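Esterase (Staphylococcus aureus subsp. aureus USA300_TCH1516, PDB 3D7R) probably hydrolyses ester bonds as a member of the alpha/beta hydrolase family. Local coordinates at residues 205-210 / 270-275. Sequence-based numbering, arbitrary orientation.
Sequences ATLSNK and HPDMKL
Asn209 and Asp272 lie side by side with their side chains pointing opposite ways where, in this alpha/beta hydrolase fold, the loop that follows strand 195-199 meets the first turn of helix 270-282. Asn209 reaches the helix in an extended form, its CG trans to the main-chain nitrogen (chi1 -170°), and ND2 gives a nearly straight hydrogen bond to OD1 of Asp272, 2.9 Å long with an N-H...O angle of 166°. The acceptor lies almost in the amide plane, yet the donor comes down on OD1 from above the carboxylate, the two flat groups being turned 45° apart. Asparagine suits this place because its two ends do different work: while ND2 serves the helix, OD1 accepts from the backbone N of Asp211 further along the loop, and together these bonds fix the rotation of the amide. Pro271, at home in the first turn, where its missing N-H costs no helical bond, touches the amide with one corner of its ring, CB 3.7 Å from ND2 of Asn209, the two side chains crossing at a slant. Leu207 brings CD2 loosely up to the carboxylate and packs onward against Val228 of helix 225-236. The buried carboxylate of Asp272 uses both oxygens toward the loop: besides the amide bond at OD1, its OD2 accepts from a water 2.6 Å away, and that same water receives the backbone N-H of Asn209 at 3.1 Å.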
loop_
_atom_site.group_PDB
_atom_site.type_symbol
_atom_site.label_atom_id
_atom_site.label_comp_id
_atom_site.label_asym_id
_atom_site.label_seq_id
_atom_site.Cartn_x
_atom_site.Cartn_y
_atom_site.Cartn_z
ATOM N N ALA A 205 -8.499 7.700 6.679
ATOM C CA ALA A 205 -9.389 6.538 6.755
ATOM C C ALA A 205 -10.872 6.887 6.945
ATOM O O ALA A 205 -11.738 6.026 6.773
ATOM C CB ALA A 205 -8.942 5.579 7.858
ATOM N N THR A 206 -11.166 8.127 7.331
ATOM C CA THR A 206 -12.558 8.553 7.515
ATOM C C THR A 206 -13.245 8.824 6.181
ATOM O O THR A 206 -14.477 8.715 6.086
ATOM C CB THR A 206 -12.683 9.841 8.342
ATOM O OG1 THR A 206 -12.081 10.921 7.623
ATOM C CG2 THR A 206 -12.006 9.696 9.700
ATOM N N LEU A 207 -12.443 9.176 5.169
ATOM C CA LEU A 207 -12.941 9.562 3.839
ATOM C C LEU A 207 -14.070 10.596 3.947
ATOM O O LEU A 207 -15.091 10.509 3.251
ATOM C CB LEU A 207 -13.364 8.323 3.016
ATOM C CG LEU A 207 -12.241 7.470 2.405
ATOM C CD1 LEU A 207 -12.742 6.076 2.030
ATOM C CD2 LEU A 207 -11.573 8.153 1.194
ATOM N N SER A 208 -13.850 11.582 4.817
ATOM C CA SER A 208 -14.833 12.606 5.153
ATOM C C SER A 208 -14.459 13.975 4.557
ATOM O O SER A 208 -15.164 14.946 4.781
ATOM C CB SER A 208 -14.943 12.742 6.675
ATOM O OG SER A 208 -13.715 13.224 7.209
ATOM N N ASN A 209 -13.349 14.044 3.820
ATOM C CA ASN A 209 -12.907 15.288 3.168
ATOM C C ASN A 209 -14.080 15.926 2.434
ATOM O O ASN A 209 -14.677 15.296 1.557
ATOM C CB ASN A 209 -11.763 14.990 2.180
ATOM C CG ASN A 209 -11.080 16.269 1.645
ATOM O OD1 ASN A 209 -11.730 17.287 1.418
ATOM N ND2 ASN A 209 -9.759 16.202 1.436
ATOM N N LYS A 210 -14.418 17.165 2.782
ATOM C CA LYS A 210 -15.618 17.793 2.209
ATOM C C LYS A 210 -15.464 18.060 0.700
ATOM O O LYS A 210 -16.438 18.329 0.003
ATOM C CB LYS A 210 -16.049 19.048 3.002
ATOM C CG LYS A 210 -14.991 20.175 3.062
ATOM C CD LYS A 210 -15.620 21.564 3.304
ATOM C CE LYS A 210 -14.560 22.584 3.716
ATOM N NZ LYS A 210 -13.347 22.561 2.810
ATOM N N HIS A 270 -8.737 11.033 -4.011
ATOM C CA HIS A 270 -8.015 12.039 -4.788
ATOM C C HIS A 270 -7.900 13.411 -4.085
ATOM O O HIS A 270 -6.804 13.979 -4.066
ATOM C CB HIS A 270 -8.519 12.132 -6.239
ATOM C CG HIS A 270 -7.733 13.086 -7.085
ATOM N ND1 HIS A 270 -8.045 14.428 -7.181
ATOM C CD2 HIS A 270 -6.634 12.901 -7.858
ATOM C CE1 HIS A 270 -7.178 15.023 -7.982
ATOM N NE2 HIS A 270 -6.314 14.117 -8.407
ATOM N N PRO A 271 -9.007 13.956 -3.523
ATOM C CA PRO A 271 -8.831 15.171 -2.710
ATOM C C PRO A 271 -7.781 15.062 -1.603
ATOM O O PRO A 271 -7.004 16.001 -1.431
ATOM C CB PRO A 271 -10.215 15.389 -2.101
ATOM C CG PRO A 271 -11.143 14.856 -3.165
ATOM C CD PRO A 271 -10.438 13.593 -3.621
ATOM N N ASP A 272 -7.755 13.941 -0.870
ATOM C CA ASP A 272 -6.726 13.706 0.148
ATOM C C ASP A 272 -5.309 13.652 -0.403
ATOM O O ASP A 272 -4.376 14.158 0.223
ATOM C CB ASP A 272 -7.057 12.466 0.998
ATOM C CG ASP A 272 -8.271 12.701 1.900
ATOM O OD1 ASP A 272 -8.365 13.833 2.472
ATOM O OD2 ASP A 272 -9.143 11.789 2.012
HETATM N N MSE A 273 -5.132 13.045 -1.572
HETATM C CA MSE A 273 -3.808 13.047 -2.199
HETATM C C MSE A 273 -3.368 14.457 -2.579
HETATM O O MSE A 273 -2.200 14.814 -2.387
HETATM C CB MSE A 273 -3.744 12.109 -3.423
HETATM C CG MSE A 273 -3.961 10.635 -3.066
HETATM SE SE MSE A 273 -3.705 9.546 -4.661
HETATM C CE MSE A 273 -5.400 9.852 -5.555
ATOM N N LYS A 274 -4.286 15.254 -3.119
ATOM C CA LYS A 274 -3.956 16.642 -3.464
ATOM C C LYS A 274 -3.659 17.459 -2.211
ATOM O O LYS A 274 -2.752 18.293 -2.213
ATOM C CB LYS A 274 -5.080 17.310 -4.275
ATOM C CG LYS A 274 -5.300 16.721 -5.697
ATOM C CD LYS A 274 -4.114 16.968 -6.632
ATOM C CE LYS A 274 -4.270 18.255 -7.418
ATOM N NZ LYS A 274 -3.026 18.522 -8.204
ATOM N N LEU A 275 -4.430 17.224 -1.145
ATOM C CA LEU A 275 -4.183 17.886 0.145
ATOM C C LEU A 275 -2.821 17.501 0.736
ATOM O O LEU A 275 -2.037 18.368 1.171
ATOM C CB LEU A 275 -5.296 17.567 1.142
ATOM C CG LEU A 275 -5.151 18.147 2.558
ATOM C CD1 LEU A 275 -4.923 19.684 2.542
ATOM C CD2 LEU A 275 -6.377 17.788 3.388
HETATM O O HOH W 1 -11.041 12.036 3.756
#